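Local coordinates for protein AlkZ (PDB 5UUJ) that belongs to the AlkZ-like DNA glycosylase family, within the helix-turn-helix clan, at residues A128-G133 against V142-A147; E225-W230 against K243-M248; L252-V255 against R260-F263. All blocks are in the same frame, centred on the assembly; numbering follows the deposited sequence.

The three contacts come in series along a single chain, each closing before the next opens, and all belong to the AlkZ-like part of the chain. Interaction 1 joins helices 117-130 and 138-146 at one end of the molecule; its centre is about 37 Å from that of interaction 2 and about 47 Å from that of interaction 3, on the far side of the chain's centre from the latter. Interactions 2 and 3 are neighbours, their centres about 12 Å apart: helix 238-248 is followed by strand 252-257, and F245 touches both L252 and F263. A pair of helices and the hairpin that follows thus share one packed region, while interaction 1 lies in a distant region and touches neither.

Interaction 1. Residues A128-G133 against V142-A147; sequences AGILDG and VTRLVA
I130 meets helix 138-146 through L145 and R144: its CD1 touches L145 CD2 and lies near R144 CB, while CG1 and CG2 both lie against the R144 guanidinium. This is helix-helix packing between two helices that follow one another in the chain, 117-130 and 138-146, with only the short strand 136-137 between them, in a protein of the helix-turn-helix clan. The apolar part is a methyl-to-methyl touch, I130 CD1 to L145 CD2 at 3.7 Å, where the two side chains cross at a slant; the same CD1 lies 4.1 Å from R144 CB. I130 CG2 sits over one face of the R144 guanidinium, displaced toward its rim, and approaches NH1 to 3.9 Å. That placement depends on the bends of the arginine chain at chi2 (-69°) and chi3 (-52°), which fold the planar head back along I130 instead of letting it extend outward.

Farther out, L136 and L141 pack on I130, joining the short strand 136-137 and the second helix to the same cluster. A water lying in the guanidinium plane, at its edge, adds a polar bridge. It accepts from R144 NH1 at 2.9 Å and donates to I130 O at 2.7 Å, so a carbonyl near the C-terminal end of helix 117-130 is linked to the arginine, whose positive charge probably suits that helix end. Beside this bridge, I130 CG1 lies 3.9 Å from R144 NH2.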
ATOM      1  N   ALA A 128       4.927  12.976  20.692  1.00 19.92           N
ATOM      2  CA  ALA A 128       5.672  13.859  19.804  1.00 20.26           C
ATOM      3  C   ALA A 128       6.885  14.447  20.520  1.00 21.98           C
ATOM      4  O   ALA A 128       7.960  14.573  19.935  1.00 22.39           O
ATOM      5  CB  ALA A 128       4.774  14.970  19.280  1.00 20.28           C
ATOM      6  N   GLY A 129       6.709  14.799  21.791  1.00 23.21           N
ATOM      7  CA  GLY A 129       7.785  15.374  22.580  1.00 25.22           C
ATOM      8  C   GLY A 129       8.837  14.352  22.969  1.00 25.48           C
ATOM      9  O   GLY A 129      10.037  14.630  22.930  1.00 26.63           O
ATOM     10  N   ILE A 130       8.385  13.161  23.341  1.00 24.62           N
ATOM     11  CA  ILE A 130       9.284  12.097  23.762  1.00 25.05           C
ATOM     12  C   ILE A 130      10.169  11.627  22.607  1.00 24.19           C
ATOM     13  O   ILE A 130      11.356  11.365  22.799  1.00 25.14           O
ATOM     14  CB  ILE A 130       8.486  10.904  24.336  1.00 24.58           C
ATOM     15  CG1 ILE A 130       7.830  11.306  25.660  1.00 25.98           C
ATOM     16  CG2 ILE A 130       9.381   9.687  24.568  1.00 25.04           C
ATOM     17  CD1 ILE A 130       6.696  10.395  26.087  1.00 25.54           C
ATOM     18  N   LEU A 131       9.597  11.540  21.410  1.00 22.58           N
ATOM     19  CA  LEU A 131      10.298  10.950  20.271  1.00 21.80           C
ATOM     20  C   LEU A 131      11.071  11.966  19.425  1.00 22.31           C
ATOM     21  O   LEU A 131      11.729  11.591  18.456  1.00 21.93           O
ATOM     22  CB  LEU A 131       9.304  10.207  19.377  1.00 20.15           C
ATOM     23  CG  LEU A 131       8.611   8.986  19.986  1.00 19.83           C
ATOM     24  CD1 LEU A 131       7.743   8.317  18.938  1.00 18.51           C
ATOM     25  CD2 LEU A 131       9.614   7.993  20.561  1.00 20.72           C
ATOM     26  N   ASP A 132      10.999  13.241  19.786  1.00 23.44           N
ATOM     27  CA  ASP A 132      11.708  14.273  19.040  1.00 24.41           C
ATOM     28  C   ASP A 132      13.216  14.041  19.129  1.00 25.57           C
ATOM     29  O   ASP A 132      13.835  14.328  20.153  1.00 27.18           O
ATOM     30  CB  ASP A 132      11.349  15.664  19.566  1.00 25.89           C
ATOM     31  CG  ASP A 132      11.862  16.781  18.674  1.00 27.11           C
ATOM     32  OD1 ASP A 132      11.307  17.897  18.744  1.00 28.13           O
ATOM     33  OD2 ASP A 132      12.812  16.550  17.900  1.00 27.28           O
ATOM     34  N   GLY A 133      13.794  13.518  18.052  1.00 24.93           N
ATOM     35  CA  GLY A 133      15.224  13.270  17.992  1.00 26.00           C
ATOM     36  C   GLY A 133      15.639  12.112  18.879  1.00 27.02           C
ATOM     37  O   GLY A 133      16.796  12.016  19.295  1.00 27.31           O
ATOM     38  N   VAL A 142       6.416   3.205  26.000  1.00 32.30           N
ATOM     39  CA  VAL A 142       5.295   3.026  26.913  1.00 29.24           C
ATOM     40  C   VAL A 142       5.741   3.311  28.343  1.00 32.27           C
ATOM     41  O   VAL A 142       4.984   3.870  29.133  1.00 31.92           O
ATOM     42  CB  VAL A 142       4.708   1.598  26.815  1.00 32.94           C
ATOM     43  CG1 VAL A 142       3.728   1.321  27.957  1.00 35.09           C
ATOM     44  CG2 VAL A 142       4.013   1.407  25.478  1.00 29.76           C
ATOM     45  N   THR A 143       6.976   2.932  28.663  1.00 31.20           N
ATOM     46  CA  THR A 143       7.530   3.168  29.993  1.00 33.47           C
ATOM     47  C   THR A 143       7.664   4.665  30.259  1.00 33.21           C
ATOM     48  O   THR A 143       7.388   5.130  31.363  1.00 34.96           O
ATOM     49  CB  THR A 143       8.901   2.482  30.162  1.00 34.86           C
ATOM     50  OG1 THR A 143       8.738   1.063  30.057  1.00 35.69           O
ATOM     51  CG2 THR A 143       9.526   2.810  31.517  1.00 37.58           C
ATOM     52  N   ARG A 144       8.087   5.417  29.246  1.00 32.67           N
ATOM     53  CA  ARG A 144       8.176   6.869  29.360  1.00 32.57           C
ATOM     54  C   ARG A 144       6.796   7.467  29.616  1.00 33.51           C
ATOM     55  O   ARG A 144       6.631   8.343  30.467  1.00 33.54           O
ATOM     56  CB  ARG A 144       8.778   7.481  28.092  1.00 32.72           C
ATOM     57  CG  ARG A 144      10.287   7.316  27.960  1.00 36.88           C
ATOM     58  CD  ARG A 144      11.043   8.140  28.993  1.00 36.64           C
ATOM     59  NE  ARG A 144      10.633   9.544  28.988  1.00 41.58           N
ATOM     60  CZ  ARG A 144      11.135  10.477  28.183  1.00 38.60           C
ATOM     61  NH1 ARG A 144      12.076  10.169  27.301  1.00 32.33           N
ATOM     62  NH2 ARG A 144      10.692  11.725  28.258  1.00 41.15           N
ATOM     63  N   LEU A 145       5.807   6.981  28.872  1.00 29.15           N
ATOM     64  CA  LEU A 145       4.447   7.499  28.955  1.00 28.59           C
ATOM     65  C   LEU A 145       3.818   7.287  30.331  1.00 30.74           C
ATOM     66  O   LEU A 145       3.250   8.214  30.906  1.00 31.38           O
ATOM     67  CB  LEU A 145       3.571   6.846  27.884  1.00 26.68           C
ATOM     68  CG  LEU A 145       3.832   7.291  26.443  1.00 24.55           C
ATOM     69  CD1 LEU A 145       3.177   6.338  25.445  1.00 23.25           C
ATOM     70  CD2 LEU A 145       3.344   8.720  26.230  1.00 23.91           C
ATOM     71  N   VAL A 146       3.926   6.073  30.863  1.00 38.49           N
ATOM     72  CA  VAL A 146       3.252   5.737  32.115  1.00 41.75           C
ATOM     73  C   VAL A 146       3.920   6.411  33.311  1.00 42.00           C
ATOM     74  O   VAL A 146       3.364   6.429  34.406  1.00 47.43           O
ATOM     75  CB  VAL A 146       3.204   4.210  32.348  1.00 40.37           C
ATOM     76  CG1 VAL A 146       2.381   3.536  31.246  1.00 38.31           C
ATOM     77  CG2 VAL A 146       4.615   3.627  32.451  1.00 42.64           C
ATOM     78  N   ALA A 147       5.115   6.952  33.105  1.00 48.09           N
ATOM     79  CA  ALA A 147       5.746   7.782  34.124  1.00 48.70           C
ATOM     80  C   ALA A 147       4.891   9.032  34.338  1.00 50.83           C
ATOM     81  O   ALA A 147       4.898   9.628  35.416  1.00 53.46           O
ATOM     82  CB  ALA A 147       7.168   8.159  33.722  1.00 44.88           C
TER
HETATM   83  O   HOH W   1      12.723  11.905  25.122  1.00 24.12           O

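Interaction 2. Residues E225-W230 against K243-M248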
ATOM      1  N   GLU A 225     -16.063   5.053  -4.944  1.00 23.74           N
ATOM      2  CA  GLU A 225     -16.192   3.945  -4.002  1.00 24.98           C
ATOM      3  C   GLU A 225     -14.907   3.129  -3.930  1.00 22.80           C
ATOM      4  O   GLU A 225     -14.443   2.767  -2.847  1.00 20.23           O
ATOM      5  CB  GLU A 225     -17.361   3.038  -4.399  1.00 26.19           C
ATOM      6  CG  GLU A 225     -17.532   1.819  -3.502  1.00 32.74           C
ATOM      7  CD  GLU A 225     -18.781   1.018  -3.822  1.00 39.50           C
ATOM      8  OE1 GLU A 225     -19.482   1.363  -4.798  1.00 43.28           O
ATOM      9  OE2 GLU A 225     -19.062   0.041  -3.095  1.00 45.04           O
ATOM     10  N   THR A 226     -14.343   2.843  -5.096  1.00 14.90           N
ATOM     11  CA  THR A 226     -13.117   2.063  -5.195  1.00 19.51           C
ATOM     12  C   THR A 226     -11.958   2.799  -4.530  1.00 17.91           C
ATOM     13  O   THR A 226     -11.130   2.186  -3.855  1.00 12.90           O
ATOM     14  CB  THR A 226     -12.778   1.765  -6.664  1.00 18.29           C
ATOM     15  OG1 THR A 226     -13.796   0.923  -7.219  1.00 17.50           O
ATOM     16  CG2 THR A 226     -11.428   1.076  -6.794  1.00 21.47           C
ATOM     17  N   PHE A 227     -11.910   4.115  -4.715  1.00 13.18           N
ATOM     18  CA  PHE A 227     -10.864   4.928  -4.114  1.00 12.95           C
ATOM     19  C   PHE A 227     -10.904   4.863  -2.589  1.00 12.75           C
ATOM     20  O   PHE A 227      -9.879   4.637  -1.943  1.00 13.99           O
ATOM     21  CB  PHE A 227     -10.986   6.382  -4.568  1.00 13.16           C
ATOM     22  CG  PHE A 227     -10.139   7.333  -3.773  1.00 13.05           C
ATOM     23  CD1 PHE A 227      -8.779   7.431  -4.007  1.00 12.71           C
ATOM     24  CD2 PHE A 227     -10.702   8.120  -2.783  1.00 14.83           C
ATOM     25  CE1 PHE A 227      -7.997   8.300  -3.275  1.00 12.72           C
ATOM     26  CE2 PHE A 227      -9.923   8.994  -2.047  1.00 13.48           C
ATOM     27  CZ  PHE A 227      -8.568   9.083  -2.296  1.00 13.10           C
ATOM     28  N   ASP A 228     -12.089   5.053  -2.016  1.00 13.25           N
ATOM     29  CA  ASP A 228     -12.225   5.123  -0.567  1.00 13.43           C
ATOM     30  C   ASP A 228     -12.136   3.729   0.053  1.00 13.41           C
ATOM     31  O   ASP A 228     -11.824   3.592   1.234  1.00 13.49           O
ATOM     32  CB  ASP A 228     -13.543   5.804  -0.183  1.00 14.24           C
ATOM     33  CG  ASP A 228     -13.567   6.266   1.271  1.00 14.61           C
ATOM     34  OD1 ASP A 228     -12.505   6.661   1.797  1.00 14.24           O
ATOM     35  OD2 ASP A 228     -14.652   6.247   1.885  1.00 15.40           O
ATOM     36  N   ARG A 229     -12.399   2.696  -0.744  1.00 13.75           N
ATOM     37  CA  ARG A 229     -12.188   1.326  -0.286  1.00 21.69           C
ATOM     38  C   ARG A 229     -10.696   1.073  -0.083  1.00 22.22           C
ATOM     39  O   ARG A 229     -10.279   0.517   0.934  1.00 17.54           O
ATOM     40  CB  ARG A 229     -12.757   0.308  -1.275  1.00 16.62           C
ATOM     41  CG  ARG A 229     -12.533  -1.134  -0.824  1.00 23.91           C
ATOM     42  CD  ARG A 229     -13.363  -2.124  -1.607  1.00 26.96           C
ATOM     43  NE  ARG A 229     -12.868  -2.285  -2.973  1.00 28.77           N
ATOM     44  CZ  ARG A 229     -13.621  -2.236  -4.070  1.00 33.72           C
ATOM     45  NH1 ARG A 229     -14.931  -2.024  -3.991  1.00 36.79           N
ATOM     46  NH2 ARG A 229     -13.058  -2.398  -5.260  1.00 30.04           N
ATOM     47  N   TRP A 230      -9.899   1.482  -1.065  1.00 16.32           N
ATOM     48  CA  TRP A 230      -8.447   1.408  -0.959  1.00 18.56           C
ATOM     49  C   TRP A 230      -7.940   2.269   0.197  1.00 17.77           C
ATOM     50  O   TRP A 230      -7.104   1.832   0.986  1.00 14.67           O
ATOM     51  CB  TRP A 230      -7.796   1.854  -2.271  1.00 12.01           C
ATOM     52  CG  TRP A 230      -6.349   2.191  -2.141  1.00 15.11           C
ATOM     53  CD1 TRP A 230      -5.300   1.318  -2.126  1.00 15.18           C
ATOM     54  CD2 TRP A 230      -5.782   3.502  -2.013  1.00 11.48           C
ATOM     55  NE1 TRP A 230      -4.116   2.003  -1.992  1.00 16.08           N
ATOM     56  CE2 TRP A 230      -4.384   3.343  -1.922  1.00 16.61           C
ATOM     57  CE3 TRP A 230      -6.319   4.792  -1.967  1.00 11.54           C
ATOM     58  CZ2 TRP A 230      -3.517   4.425  -1.786  1.00 13.57           C
ATOM     59  CZ3 TRP A 230      -5.457   5.866  -1.834  1.00 14.93           C
ATOM     60  CH2 TRP A 230      -4.070   5.676  -1.744  1.00 16.11           C
ATOM     61  N   LYS A 243     -17.378  16.138  -3.059  1.00 23.66           N
ATOM     62  CA  LYS A 243     -16.804  17.467  -3.219  1.00 25.49           C
ATOM     63  C   LYS A 243     -15.350  17.390  -3.680  1.00 24.52           C
ATOM     64  O   LYS A 243     -14.933  18.142  -4.560  1.00 24.37           O
ATOM     65  CB  LYS A 243     -16.892  18.252  -1.909  1.00 25.44           C
ATOM     66  CG  LYS A 243     -16.651  19.746  -2.075  1.00 34.11           C
ATOM     67  CD  LYS A 243     -15.537  20.256  -1.168  1.00 39.94           C
ATOM     68  CE  LYS A 243     -15.909  20.166   0.306  1.00 42.46           C
ATOM     69  NZ  LYS A 243     -14.798  20.634   1.182  1.00 44.50           N
ATOM     70  N   TRP A 244     -14.584  16.481  -3.084  1.00 22.94           N
ATOM     71  CA  TRP A 244     -13.177  16.313  -3.437  1.00 22.45           C
ATOM     72  C   TRP A 244     -13.003  16.037  -4.924  1.00 21.96           C
ATOM     73  O   TRP A 244     -12.203  16.688  -5.595  1.00 22.37           O
ATOM     74  CB  TRP A 244     -12.552  15.175  -2.633  1.00 21.64           C
ATOM     75  CG  TRP A 244     -12.292  15.509  -1.201  1.00 22.33           C
ATOM     76  CD1 TRP A 244     -12.345  16.743  -0.617  1.00 23.53           C
ATOM     77  CD2 TRP A 244     -11.936  14.590  -0.163  1.00 22.08           C
ATOM     78  NE1 TRP A 244     -12.040  16.647   0.718  1.00 24.68           N
ATOM     79  CE2 TRP A 244     -11.786  15.335   1.023  1.00 23.16           C
ATOM     80  CE3 TRP A 244     -11.727  13.208  -0.123  1.00 21.25           C
ATOM     81  CZ2 TRP A 244     -11.440  14.745   2.236  1.00 23.45           C
ATOM     82  CZ3 TRP A 244     -11.383  12.624   1.084  1.00 21.58           C
ATOM     83  CH2 TRP A 244     -11.245  13.391   2.246  1.00 22.68           C
ATOM     84  N   PHE A 245     -13.752  15.065  -5.433  1.00 21.26           N
ATOM     85  CA  PHE A 245     -13.685  14.711  -6.842  1.00 20.90           C
ATOM     86  C   PHE A 245     -14.294  15.802  -7.716  1.00 22.02           C
ATOM     87  O   PHE A 245     -13.782  16.098  -8.795  1.00 22.25           O
ATOM     88  CB  PHE A 245     -14.389  13.377  -7.090  1.00 20.13           C
ATOM     89  CG  PHE A 245     -13.542  12.181  -6.763  1.00 19.11           C
ATOM     90  CD1 PHE A 245     -13.256  11.859  -5.448  1.00 19.00           C
ATOM     91  CD2 PHE A 245     -13.029  11.382  -7.770  1.00 18.45           C
ATOM     92  CE1 PHE A 245     -12.473  10.763  -5.145  1.00 18.32           C
ATOM     93  CE2 PHE A 245     -12.245  10.281  -7.471  1.00 17.69           C
ATOM     94  CZ  PHE A 245     -11.965   9.975  -6.157  1.00 17.66           C
ATOM     95  N   GLY A 246     -15.376  16.406  -7.239  1.00 22.89           N
ATOM     96  CA  GLY A 246     -16.077  17.421  -7.999  1.00 24.22           C
ATOM     97  C   GLY A 246     -15.263  18.684  -8.191  1.00 25.27           C
ATOM     98  O   GLY A 246     -15.277  19.280  -9.265  1.00 26.19           O
ATOM     99  N   ASP A 247     -14.548  19.090  -7.147  1.00 25.34           N
ATOM    100  CA  ASP A 247     -13.766  20.322  -7.187  1.00 27.80           C
ATOM    101  C   ASP A 247     -12.561  20.210  -8.113  1.00 29.11           C
ATOM    102  O   ASP A 247     -11.970  21.218  -8.495  1.00 30.67           O
ATOM    103  CB  ASP A 247     -13.296  20.705  -5.782  1.00 28.01           C
ATOM    104  CG  ASP A 247     -14.432  21.170  -4.889  1.00 29.55           C
ATOM    105  OD1 ASP A 247     -15.530  21.455  -5.408  1.00 29.31           O
ATOM    106  OD2 ASP A 247     -14.221  21.258  -3.662  1.00 33.98           O
HETATM  107  N   MSE A 248     -12.189  18.989  -8.475  1.00 29.05           N
HETATM  108  CA  MSE A 248     -11.086  18.800  -9.404  1.00 30.22           C
HETATM  109  C   MSE A 248     -11.527  19.164 -10.822  1.00 27.55           C
HETATM  110  O   MSE A 248     -10.708  19.574 -11.639  1.00 27.66           O
HETATM  111  CB  MSE A 248     -10.566  17.364  -9.343  1.00 26.63           C
HETATM  112  CG  MSE A 248      -9.862  17.034  -8.035  1.00 29.93           C
HETATM  113 SE   MSE A 248      -9.226  15.194  -7.932  1.00 26.50          SE
HETATM  114  CE  MSE A 248      -7.725  15.318  -9.169  1.00 32.28           C
TER
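F227 and F245 make the close part of this contact, a T-shaped pair in which F245 turns its edge toward the face of F227. The ring centroids are 5.6 Å apart and the planes stand at 73°. F245 CZ and CE1 lead: CZ reaches 4.0 Å from F227 CG, which lies in the plane of the F245 ring, and CE1 comes equally close to F227 CD2 at 4.0 Å. The backbones remain well separated, with the CA atoms of F227 and F245 10.5 Å apart, so the gap is spanned by the aromatic side chains, F245 reaching farther than F227. With CG anti to its carbonyl carbon (chi1 -81°), F245 extends over most of the distance, and F227 meets it with CB and the near part of its ring.

Beside this pair the packing is looser. W244 also points toward helix 224-232, yet its CE3 stays 5.0 Å from F227 CE2, and its NE1 is engaged by D205. Toward solvent lie the exposed G246 and D247, on the far side of helix 238-248. Helix 204-219 closes the core, Y215 meeting F227 edge-to-face and I212 touching F245. Three successive helices sharing an aromatic core, with a beta hairpin next in the chain, are consistent with a winged helix-turn-helix unit.

Interaction 3. Residues L252-V255 against R260-F263; sequences LTEV and RKAF
V255 and A262 exchange two backbone hydrogen bonds across antiparallel strands. V255 N donates to A262 O at 2.7 Å in a nearly straight bond (175°), and A262 N returns one to V255 O at 2.9 Å. Weaker CA-H...O contacts flank them: E254 CA approaches A262 O, and K261 CA approaches V255 O, both at 3.4 Å, so each of these two carbonyls meets a C-H as well as an N-H.

The strands form a beta hairpin, 252-257 with 260-265; the N-to-C directions of segments 252-255 and 260-263 lie at 167°. V255 and A262, a hydrogen-bonded pair, put their side chains on one face of the sheet; E254 and F263, a non-hydrogen-bonded pair, put theirs on the other. Strand 6-7 flanks the hairpin on the side of 252-257.

Apolar contact centres on F263, where L252 CD1 lies over one ring face, 4.2 Å from CG.

The opposite charges of E254 and K261 are only loosely matched. With its chain extended past CG, E254 brings OE2 to 4.1 Å from K261 CB, while OE1 and K261 NZ remain 4.5 Å apart, too far for a salt bridge. R260 instead directs its guanidinium away from the facing strand, and NH2 makes a salt bridge with D298 OD1.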
ATOM      1  N   LEU A 252     -10.268  15.665 -14.209  1.00 22.62           N
ATOM      2  CA  LEU A 252     -10.705  14.279 -14.352  1.00 21.34           C
ATOM      3  C   LEU A 252     -11.492  14.102 -15.644  1.00 21.91           C
ATOM      4  O   LEU A 252     -12.132  15.036 -16.121  1.00 23.26           O
ATOM      5  CB  LEU A 252     -11.576  13.848 -13.167  1.00 20.68           C
ATOM      6  CG  LEU A 252     -10.989  13.973 -11.762  1.00 20.28           C
ATOM      7  CD1 LEU A 252     -12.005  13.500 -10.731  1.00 19.86           C
ATOM      8  CD2 LEU A 252      -9.699  13.187 -11.636  1.00 19.43           C
ATOM      9  N   THR A 253     -11.441  12.891 -16.190  1.00 21.05           N
ATOM     10  CA  THR A 253     -12.229  12.519 -17.356  1.00 21.60           C
ATOM     11  C   THR A 253     -13.019  11.265 -17.018  1.00 20.71           C
ATOM     12  O   THR A 253     -12.491  10.347 -16.387  1.00 19.52           O
ATOM     13  CB  THR A 253     -11.337  12.267 -18.598  1.00 21.83           C
ATOM     14  OG1 THR A 253     -10.755  13.503 -19.029  1.00 23.11           O
ATOM     15  CG2 THR A 253     -12.141  11.669 -19.746  1.00 22.36           C
ATOM     16  N   GLU A 254     -14.281  11.230 -17.426  1.00 27.08           N
ATOM     17  CA  GLU A 254     -15.116  10.061 -17.187  1.00 29.86           C
ATOM     18  C   GLU A 254     -14.907   9.033 -18.292  1.00 30.24           C
ATOM     19  O   GLU A 254     -14.984   9.358 -19.478  1.00 35.04           O
ATOM     20  CB  GLU A 254     -16.593  10.446 -17.096  1.00 31.81           C
ATOM     21  CG  GLU A 254     -17.498   9.267 -16.758  1.00 39.24           C
ATOM     22  CD  GLU A 254     -18.945   9.669 -16.555  1.00 42.85           C
ATOM     23  OE1 GLU A 254     -19.616  10.008 -17.554  1.00 40.55           O
ATOM     24  OE2 GLU A 254     -19.415   9.642 -15.397  1.00 47.78           O
ATOM     25  N   VAL A 255     -14.640   7.796 -17.885  1.00 23.00           N
ATOM     26  CA  VAL A 255     -14.392   6.699 -18.813  1.00 26.82           C
ATOM     27  C   VAL A 255     -15.437   5.600 -18.643  1.00 25.07           C
ATOM     28  O   VAL A 255     -15.705   5.150 -17.530  1.00 22.30           O
ATOM     29  CB  VAL A 255     -12.988   6.078 -18.604  1.00 26.53           C
ATOM     30  CG1 VAL A 255     -12.651   5.128 -19.747  1.00 26.96           C
ATOM     31  CG2 VAL A 255     -11.929   7.161 -18.487  1.00 30.28           C
ATOM     32  N   ARG A 260     -18.703   0.216 -16.906  1.00 23.47           N
ATOM     33  CA  ARG A 260     -18.400   0.876 -15.641  1.00 21.64           C
ATOM     34  C   ARG A 260     -17.933   2.312 -15.856  1.00 21.17           C
ATOM     35  O   ARG A 260     -16.875   2.552 -16.439  1.00 21.30           O
ATOM     36  CB  ARG A 260     -17.332   0.096 -14.867  1.00 20.52           C
ATOM     37  CG  ARG A 260     -17.059   0.653 -13.470  1.00 24.26           C
ATOM     38  CD  ARG A 260     -15.827   0.024 -12.830  1.00 24.53           C
ATOM     39  NE  ARG A 260     -16.019  -1.392 -12.530  1.00 26.03           N
ATOM     40  CZ  ARG A 260     -15.111  -2.162 -11.936  1.00 21.93           C
ATOM     41  NH1 ARG A 260     -13.939  -1.657 -11.574  1.00 25.36           N
ATOM     42  NH2 ARG A 260     -15.375  -3.439 -11.705  1.00 23.62           N
ATOM     43  N   LYS A 261     -18.727   3.262 -15.373  1.00 24.20           N
ATOM     44  CA  LYS A 261     -18.331   4.662 -15.391  1.00 23.95           C
ATOM     45  C   LYS A 261     -17.302   4.899 -14.296  1.00 26.92           C
ATOM     46  O   LYS A 261     -17.560   4.630 -13.123  1.00 26.63           O
ATOM     47  CB  LYS A 261     -19.541   5.576 -15.201  1.00 25.22           C
ATOM     48  CG  LYS A 261     -20.632   5.390 -16.243  1.00 34.22           C
ATOM     49  CD  LYS A 261     -20.135   5.711 -17.651  1.00 38.45           C
ATOM     50  CE  LYS A 261     -21.258   5.631 -18.679  1.00 36.44           C
ATOM     51  NZ  LYS A 261     -22.355   6.597 -18.389  1.00 42.86           N
ATOM     52  N   ALA A 262     -16.133   5.389 -14.692  1.00 18.66           N
ATOM     53  CA  ALA A 262     -15.033   5.618 -13.764  1.00 17.73           C
ATOM     54  C   ALA A 262     -14.269   6.879 -14.148  1.00 17.75           C
ATOM     55  O   ALA A 262     -14.432   7.398 -15.251  1.00 20.05           O
ATOM     56  CB  ALA A 262     -14.102   4.420 -13.743  1.00 16.99           C
ATOM     57  N   PHE A 263     -13.435   7.361 -13.232  1.00 23.31           N
ATOM     58  CA  PHE A 263     -12.649   8.569 -13.460  1.00 22.66           C
ATOM     59  C   PHE A 263     -11.190   8.246 -13.767  1.00 19.02           C
ATOM     60  O   PHE A 263     -10.565   7.440 -13.079  1.00 17.36           O
ATOM     61  CB  PHE A 263     -12.711   9.493 -12.239  1.00 19.15           C
ATOM     62  CG  PHE A 263     -14.082  10.038 -11.951  1.00 24.27           C
ATOM     63  CD1 PHE A 263     -14.680  10.943 -12.814  1.00 24.62           C
ATOM     64  CD2 PHE A 263     -14.763   9.661 -10.805  1.00 21.01           C
ATOM     65  CE1 PHE A 263     -15.937  11.450 -12.548  1.00 26.11           C
ATOM     66  CE2 PHE A 263     -16.022  10.168 -10.532  1.00 28.23           C
ATOM     67  CZ  PHE A 263     -16.610  11.061 -11.403  1.00 29.01           C
TER